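Local atomic coordinates of RsfP (Uncultured bacterium, PDB entry 4GLJ), a protein that probably cleaves methylthioadenosine with phosphate, as a methylthioadenosine phosphorylase of the phosphorylase superfamily, and binds the dye rhodamine B. Residues A14-G20 with T58-R64; I82-K86 with E209-A213. The contacts are given in a common frame with arbitrary orientation. Residues are numbered along the deposited sequence.

Contact 1 of 2, residues A14-G20 with T58-R64; sequences ADIAIIG and TVAFLTR. With PO4 (phosphate ion), chain D.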
ATOM      1  N   ALA A  14      -0.698 -22.081  27.696  1.00 39.93           N
ATOM      2  CA  ALA A  14      -1.224 -20.888  28.283  1.00 38.28           C
ATOM      3  C   ALA A  14      -2.475 -20.571  27.519  1.00 37.75           C
ATOM      4  O   ALA A  14      -2.579 -20.812  26.335  1.00 37.46           O
ATOM      5  CB  ALA A  14      -0.261 -19.738  28.212  1.00 36.31           C
ATOM      6  N   ASP A  15      -3.455 -20.074  28.223  1.00 36.06           N
ATOM      7  CA  ASP A  15      -4.719 -19.790  27.586  1.00 36.98           C
ATOM      8  C   ASP A  15      -4.703 -18.326  27.131  1.00 32.71           C
ATOM      9  O   ASP A  15      -5.537 -17.916  26.315  1.00 32.66           O
ATOM     10  CB  ASP A  15      -5.757 -19.965  28.684  1.00 39.76           C
ATOM     11  CG  ASP A  15      -7.166 -19.850  28.201  1.00 44.18           C
ATOM     12  OD1 ASP A  15      -7.527 -20.581  27.254  1.00 49.16           O
ATOM     13  OD2 ASP A  15      -7.944 -19.070  28.834  1.00 48.08           O
ATOM     14  N   ILE A  16      -3.815 -17.547  27.738  1.00 31.59           N
ATOM     15  CA  ILE A  16      -3.840 -16.087  27.642  1.00 32.19           C
ATOM     16  C   ILE A  16      -2.418 -15.606  27.334  1.00 32.94           C
ATOM     17  O   ILE A  16      -1.465 -16.133  27.939  1.00 32.98           O
ATOM     18  CB  ILE A  16      -4.210 -15.448  29.003  1.00 32.52           C
ATOM     19  CG1 ILE A  16      -5.592 -15.937  29.454  1.00 33.89           C
ATOM     20  CG2 ILE A  16      -4.191 -13.884  28.869  1.00 31.18           C
ATOM     21  CD1 ILE A  16      -5.875 -15.640  30.945  1.00 35.64           C
ATOM     22  N   ALA A  17      -2.285 -14.661  26.389  1.00 32.13           N
ATOM     23  CA  ALA A  17      -0.996 -14.083  26.028  1.00 30.75           C
ATOM     24  C   ALA A  17      -1.048 -12.595  26.020  1.00 30.00           C
ATOM     25  O   ALA A  17      -2.056 -11.978  25.658  1.00 29.74           O
ATOM     26  CB  ALA A  17      -0.526 -14.630  24.686  1.00 29.50           C
ATOM     27  N   ILE A  18       0.052 -11.989  26.440  1.00 28.45           N
ATOM     28  CA  ILE A  18       0.198 -10.568  26.357  1.00 28.63           C
ATOM     29  C   ILE A  18       1.324 -10.310  25.329  1.00 29.96           C
ATOM     30  O   ILE A  18       2.441 -10.869  25.459  1.00 28.72           O
ATOM     31  CB  ILE A  18       0.625  -9.986  27.697  1.00 30.25           C
ATOM     32  CG1 ILE A  18      -0.342 -10.421  28.839  1.00 32.76           C
ATOM     33  CG2 ILE A  18       0.826  -8.464  27.640  1.00 31.73           C
ATOM     34  CD1 ILE A  18      -1.786  -9.961  28.584  1.00 33.34           C
ATOM     35  N   ILE A  19       1.041  -9.428  24.347  1.00 29.30           N
ATOM     36  CA  ILE A  19       2.050  -9.049  23.361  1.00 29.35           C
ATOM     37  C   ILE A  19       2.393  -7.651  23.728  1.00 29.71           C
ATOM     38  O   ILE A  19       1.565  -6.723  23.661  1.00 32.11           O
ATOM     39  CB  ILE A  19       1.574  -9.142  21.870  1.00 28.56           C
ATOM     40  CG1 ILE A  19       1.146 -10.557  21.551  1.00 28.11           C
ATOM     41  CG2 ILE A  19       2.719  -8.609  20.962  1.00 28.54           C
ATOM     42  CD1 ILE A  19       0.632 -10.758  20.123  1.00 26.87           C
ATOM     43  N   GLY A  20       3.636  -7.478  24.216  1.00 30.38           N
ATOM     44  CA  GLY A  20       4.055  -6.208  24.740  1.00 32.08           C
ATOM     45  C   GLY A  20       4.766  -5.313  23.710  1.00 34.89           C
ATOM     46  O   GLY A  20       5.790  -5.765  23.126  1.00 36.01           O
ATOM     47  N   THR A  58      -1.570 -19.055  34.323  1.00 40.46           N
ATOM     48  CA  THR A  58      -0.428 -19.076  33.401  1.00 41.36           C
ATOM     49  C   THR A  58      -0.672 -18.095  32.251  1.00 39.14           C
ATOM     50  O   THR A  58      -1.736 -18.128  31.621  1.00 39.39           O
ATOM     51  CB  THR A  58      -0.213 -20.505  32.846  1.00 41.76           C
ATOM     52  OG1 THR A  58       0.129 -21.353  33.942  1.00 42.44           O
ATOM     53  CG2 THR A  58       0.913 -20.559  31.820  1.00 40.30           C
ATOM     54  N   VAL A  59       0.291 -17.206  32.007  1.00 38.94           N
ATOM     55  CA  VAL A  59       0.177 -16.216  30.919  1.00 38.09           C
ATOM     56  C   VAL A  59       1.454 -16.345  30.075  1.00 36.51           C
ATOM     57  O   VAL A  59       2.518 -16.622  30.629  1.00 34.52           O
ATOM     58  CB  VAL A  59       0.133 -14.821  31.544  1.00 38.58           C
ATOM     59  CG1 VAL A  59       0.052 -13.804  30.470  1.00 38.50           C
ATOM     60  CG2 VAL A  59      -1.095 -14.671  32.452  1.00 40.86           C
ATOM     61  N   ALA A  60       1.341 -16.191  28.748  1.00 33.86           N
ATOM     62  CA  ALA A  60       2.516 -16.094  27.862  1.00 33.81           C
ATOM     63  C   ALA A  60       2.780 -14.607  27.545  1.00 34.50           C
ATOM     64  O   ALA A  60       1.852 -13.869  27.202  1.00 36.01           O
ATOM     65  CB  ALA A  60       2.248 -16.862  26.569  1.00 34.24           C
ATOM     66  N   PHE A  61       4.028 -14.173  27.654  1.00 33.92           N
ATOM     67  CA  PHE A  61       4.389 -12.770  27.418  1.00 34.65           C
ATOM     68  C   PHE A  61       5.376 -12.773  26.230  1.00 34.82           C
ATOM     69  O   PHE A  61       6.381 -13.521  26.247  1.00 32.50           O
ATOM     70  CB  PHE A  61       5.076 -12.077  28.623  1.00 38.47           C
ATOM     71  CG  PHE A  61       5.472 -10.645  28.311  1.00 42.58           C
ATOM     72  CD1 PHE A  61       4.485  -9.639  28.219  1.00 43.21           C
ATOM     73  CD2 PHE A  61       6.804 -10.309  27.980  1.00 44.44           C
ATOM     74  CE1 PHE A  61       4.829  -8.322  27.865  1.00 46.07           C
ATOM     75  CE2 PHE A  61       7.149  -8.987  27.609  1.00 44.08           C
ATOM     76  CZ  PHE A  61       6.165  -7.997  27.571  1.00 43.86           C
ATOM     77  N   LEU A  62       5.051 -12.001  25.201  1.00 30.93           N
ATOM     78  CA  LEU A  62       5.923 -11.940  23.987  1.00 31.41           C
ATOM     79  C   LEU A  62       6.249 -10.436  23.790  1.00 31.85           C
ATOM     80  O   LEU A  62       5.336  -9.616  23.730  1.00 29.18           O
ATOM     81  CB  LEU A  62       5.164 -12.499  22.789  1.00 29.94           C
ATOM     82  CG  LEU A  62       5.886 -12.393  21.425  1.00 34.02           C
ATOM     83  CD1 LEU A  62       7.341 -12.816  21.645  1.00 36.54           C
ATOM     84  CD2 LEU A  62       5.233 -13.348  20.443  1.00 35.42           C
ATOM     85  N   THR A  63       7.539 -10.076  23.769  1.00 31.99           N
ATOM     86  CA  THR A  63       7.948  -8.679  23.493  1.00 32.99           C
ATOM     87  C   THR A  63       7.953  -8.523  22.029  1.00 30.35           C
ATOM     88  O   THR A  63       8.803  -9.115  21.372  1.00 31.35           O
ATOM     89  CB  THR A  63       9.396  -8.422  23.931  1.00 38.98           C
ATOM     90  OG1 THR A  63       9.500  -8.834  25.279  1.00 44.04           O
ATOM     91  CG2 THR A  63       9.682  -6.949  23.836  1.00 42.14           C
ATOM     92  N   ARG A  64       7.009  -7.736  21.489  1.00 28.79           N
ATOM     93  CA  ARG A  64       6.895  -7.610  20.067  1.00 27.76           C
ATOM     94  C   ARG A  64       8.212  -7.177  19.312  1.00 27.51           C
ATOM     95  O   ARG A  64       8.551  -7.708  18.209  1.00 27.50           O
ATOM     96  CB  ARG A  64       5.738  -6.589  19.804  1.00 26.38           C
ATOM     97  CG  ARG A  64       5.516  -6.404  18.350  1.00 25.89           C
ATOM     98  CD  ARG A  64       4.418  -5.417  18.056  1.00 26.11           C
ATOM     99  NE  ARG A  64       3.090  -5.800  18.571  1.00 26.21           N
ATOM    100  CZ  ARG A  64       2.387  -5.188  19.526  1.00 28.71           C
ATOM    101  NH1 ARG A  64       2.897  -4.182  20.236  1.00 27.48           N
ATOM    102  NH2 ARG A  64       1.158  -5.643  19.840  1.00 29.70           N
TER
HETATM  103  P   PO4 D 303       4.170  -0.834  19.591  1.00 29.63           P
HETATM  104  O1  PO4 D 303       5.139   0.210  19.119  1.00 35.17           O
HETATM  105  O2  PO4 D 303       3.960  -0.465  21.040  1.00 31.83           O
HETATM  106  O3  PO4 D 303       2.971  -0.663  18.735  1.00 32.51           O
HETATM  107  O4  PO4 D 303       4.720  -2.254  19.498  1.00 31.80           O
HETATM  108  O   HOH W   1      -3.315 -20.206  30.885  1.00 46.25           O
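Strands 16-20 and 58-63 run parallel, with axes 4.5 Å apart at closest and inclined by 23°. Their backbones are laced by alternating hydrogen bonds: A60 N to I16 O (2.9 Å), I18 N to A60 O (2.7 Å), L62 N to I18 O (2.9 Å), G20 N to L62 O (2.8 Å) and R64 N to G20 O (2.8 Å). At the N-terminal end a water accepts from D15 N and donates to T58 O.

Side chains alternate between faces. On one, I16, V59, I18 and F61 form a ridge, I18 CG1 lying 3.8 Å from V59 CG1 and I18 CG2 3.9 Å from F61 CD1; helix 237-263 packs on its aliphatic part. The F61 ring leans into the hollow over G20, its CE1 3.9 Å from G20 CA; a beta carbon on residue 20 would collide with it. On the other, A17 and A60 (CB to CB 4.0 Å) form a low saddle, continued N-terminally by A14 CB, 3.9 Å from T58 CG2; I19 and L62 rise at the C-terminal end, and L85 of helix 78-87 settles into the saddle on A17.

From the last of these bonds, the R64 side chain reaches across the end of strand 16-20; I19 CG2 lies over one guanidinium face, 3.5 Å from R64 NH2. R64 NH1 donates to phosphate O4 (2.8 Å), and NE pairs with E203; S22, H65, A98 and T199 also hold the ion. An arginine just after a parallel strand's end, on bound phosphate, is consistent with the phosphate site of the nucleoside phosphorylase fold.

Contact 2 of 2, residues I82-K86 with E209-A213; sequences IYALK and EASIA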
ATOM      1  N   ILE A  82       2.364 -15.174  16.115  1.00 27.76           N
ATOM      2  CA  ILE A  82       0.966 -15.599  16.324  1.00 27.35           C
ATOM      3  C   ILE A  82       0.988 -17.091  16.228  1.00 28.73           C
ATOM      4  O   ILE A  82       0.332 -17.741  17.021  1.00 27.72           O
ATOM      5  CB  ILE A  82       0.039 -14.918  15.229  1.00 26.79           C
ATOM      6  CG1 ILE A  82      -0.135 -13.413  15.517  1.00 25.63           C
ATOM      7  CG2 ILE A  82      -1.335 -15.591  15.207  1.00 27.98           C
ATOM      8  CD1 ILE A  82      -0.627 -13.037  16.913  1.00 26.92           C
ATOM      9  N   TYR A  83       1.772 -17.679  15.296  1.00 27.34           N
ATOM     10  CA  TYR A  83       1.787 -19.126  15.178  1.00 29.44           C
ATOM     11  C   TYR A  83       2.315 -19.750  16.503  1.00 30.99           C
ATOM     12  O   TYR A  83       1.774 -20.747  17.052  1.00 31.60           O
ATOM     13  CB  TYR A  83       2.684 -19.597  14.033  1.00 30.25           C
ATOM     14  CG  TYR A  83       2.479 -21.077  13.658  1.00 33.54           C
ATOM     15  CD1 TYR A  83       1.576 -21.448  12.655  1.00 35.43           C
ATOM     16  CD2 TYR A  83       3.172 -22.116  14.319  1.00 34.84           C
ATOM     17  CE1 TYR A  83       1.384 -22.802  12.309  1.00 37.60           C
ATOM     18  CE2 TYR A  83       2.983 -23.469  13.985  1.00 38.58           C
ATOM     19  CZ  TYR A  83       2.077 -23.791  12.976  1.00 39.85           C
ATOM     20  OH  TYR A  83       1.839 -25.113  12.650  1.00 44.88           O
ATOM     21  N   ALA A  84       3.400 -19.191  17.016  1.00 29.91           N
ATOM     22  CA  ALA A  84       3.982 -19.690  18.285  1.00 31.25           C
ATOM     23  C   ALA A  84       2.954 -19.652  19.454  1.00 30.22           C
ATOM     24  O   ALA A  84       2.866 -20.592  20.229  1.00 31.84           O
ATOM     25  CB  ALA A  84       5.229 -18.874  18.607  1.00 30.94           C
ATOM     26  N   LEU A  85       2.148 -18.600  19.531  1.00 31.04           N
ATOM     27  CA  LEU A  85       1.212 -18.437  20.650  1.00 29.54           C
ATOM     28  C   LEU A  85       0.096 -19.456  20.429  1.00 31.71           C
ATOM     29  O   LEU A  85      -0.345 -20.097  21.374  1.00 30.55           O
ATOM     30  CB  LEU A  85       0.652 -17.015  20.709  1.00 27.82           C
ATOM     31  CG  LEU A  85       1.668 -15.933  21.103  1.00 27.98           C
ATOM     32  CD1 LEU A  85       1.036 -14.547  21.071  1.00 27.31           C
ATOM     33  CD2 LEU A  85       2.265 -16.202  22.508  1.00 27.89           C
ATOM     34  N   LYS A  86      -0.354 -19.606  19.176  1.00 30.18           N
ATOM     35  CA  LYS A  86      -1.227 -20.746  18.856  1.00 31.73           C
ATOM     36  C   LYS A  86      -0.726 -22.114  19.323  1.00 32.86           C
ATOM     37  O   LYS A  86      -1.508 -22.878  19.898  1.00 35.91           O
ATOM     38  CB  LYS A  86      -1.561 -20.798  17.341  1.00 30.75           C
ATOM     39  CG  LYS A  86      -2.654 -21.819  17.074  1.00 31.09           C
ATOM     40  CD  LYS A  86      -3.985 -21.295  17.692  1.00 30.73           C
ATOM     41  CE  LYS A  86      -5.084 -22.318  17.317  1.00 33.21           C
ATOM     42  NZ  LYS A  86      -6.456 -21.845  17.725  1.00 36.86           N
ATOM     43  N   GLU A 209      -7.179 -15.309  11.932  1.00 22.96           N
ATOM     44  CA  GLU A 209      -6.999 -16.540  11.142  1.00 24.59           C
ATOM     45  C   GLU A 209      -6.601 -17.716  12.007  1.00 22.64           C
ATOM     46  O   GLU A 209      -6.853 -18.889  11.626  1.00 25.17           O
ATOM     47  CB  GLU A 209      -5.908 -16.370  10.078  1.00 24.47           C
ATOM     48  CG  GLU A 209      -6.356 -15.423   8.958  1.00 24.21           C
ATOM     49  CD  GLU A 209      -5.341 -15.329   7.842  1.00 24.55           C
ATOM     50  OE1 GLU A 209      -4.166 -15.759   8.076  1.00 22.29           O
ATOM     51  OE2 GLU A 209      -5.714 -14.800   6.736  1.00 24.81           O
ATOM     52  N   ALA A 210      -5.910 -17.412  13.107  1.00 22.96           N
ATOM     53  CA  ALA A 210      -5.496 -18.443  14.041  1.00 24.40           C
ATOM     54  C   ALA A 210      -6.572 -18.768  15.061  1.00 24.66           C
ATOM     55  O   ALA A 210      -6.303 -19.485  16.034  1.00 25.92           O
ATOM     56  CB  ALA A 210      -4.235 -18.037  14.763  1.00 22.74           C
ATOM     57  N   SER A 211      -7.780 -18.245  14.849  1.00 25.60           N
ATOM     58  CA  SER A 211      -8.930 -18.441  15.768  1.00 28.76           C
ATOM     59  C   SER A 211      -8.619 -18.014  17.229  1.00 29.98           C
ATOM     60  O   SER A 211      -9.066 -18.658  18.175  1.00 31.05           O
ATOM     61  CB  SER A 211      -9.388 -19.919  15.699  1.00 30.54           C
ATOM     62  OG  SER A 211      -9.820 -20.247  14.371  1.00 33.43           O
ATOM     63  N   ILE A 212      -7.878 -16.925  17.415  1.00 27.85           N
ATOM     64  CA  ILE A 212      -7.541 -16.425  18.751  1.00 26.36           C
ATOM     65  C   ILE A 212      -8.193 -15.068  18.963  1.00 27.11           C
ATOM     66  O   ILE A 212      -8.077 -14.194  18.103  1.00 24.91           O
ATOM     67  CB  ILE A 212      -6.025 -16.245  18.919  1.00 25.63           C
ATOM     68  CG1 ILE A 212      -5.266 -17.546  18.699  1.00 27.25           C
ATOM     69  CG2 ILE A 212      -5.685 -15.618  20.285  1.00 25.68           C
ATOM     70  CD1 ILE A 212      -3.723 -17.413  18.594  1.00 26.63           C
ATOM     71  N   ALA A 213      -8.858 -14.875  20.090  1.00 27.63           N
ATOM     72  CA  ALA A 213      -9.526 -13.644  20.385  1.00 28.30           C
ATOM     73  C   ALA A 213      -8.462 -12.635  20.693  1.00 27.51           C
ATOM     74  O   ALA A 213      -7.506 -12.918  21.386  1.00 28.64           O
ATOM     75  CB  ALA A 213     -10.501 -13.829  21.583  1.00 31.83           C
TER
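A Schellman motif ends helix 200-209, and the turn it makes receives the flank of helix 78-87 in the α/β phosphorylase fold. A210 is the first residue to leave helical geometry, and S211, with positive phi, is the C′ residue: its N bonds back to R208 O, while I212 N reaches A207 O. The chain then extends into strand 213-221.

The reversal sets A210 and I212 facing the helix, both with CA-to-CB bonds directed toward it, and together they form an apolar bump that sits between I82 and the side chain of K86. On one side, I82 CG2 lies 3.8 Å from A210 CB. One turn on, K86 (its N bonded to I82 O, 2.9 Å) lies next to I82 on the helix surface, and its aliphatic part flanks the other side of the bump, with K86 CD 4.0 Å from I212 CD1 and 4.4 Å from A210 CB.

I93 of strand 92-101, in the central sheet, touches both I82 and I212. The E209 carboxylate bonds T127 and F128 of its own chain and Q178 of a second subunit, so the same helix end borders a subunit interface. K86, bent at chi2 (p) and extended beyond it, carries its charge past the apolar patch to the turn itself, where NZ donates a hydrogen bond to the carbonyl A210 O at 2.9 Å.

How the contacts relate
From the N terminus, the chain lays down strand 16-20, passes through strands 33-36 and 49-54, and returns as strand 57-63 alongside the first, so contact 1 closes a loop of 37 residues that contains no helix. Helix 78-87 follows, and contact 2 joins it to the turn after helix 200-209, closing a much longer excursion of 122 residues. The two loops are in series, neither nested nor crossed. In space, however, they meet: L85 packs its CD2 3.9 Å from A17 CB, and I19 CD1 touches both L85 and I82. Helix 78-87 thus bridges the parallel strand pair and the turn leading into strand 213-221.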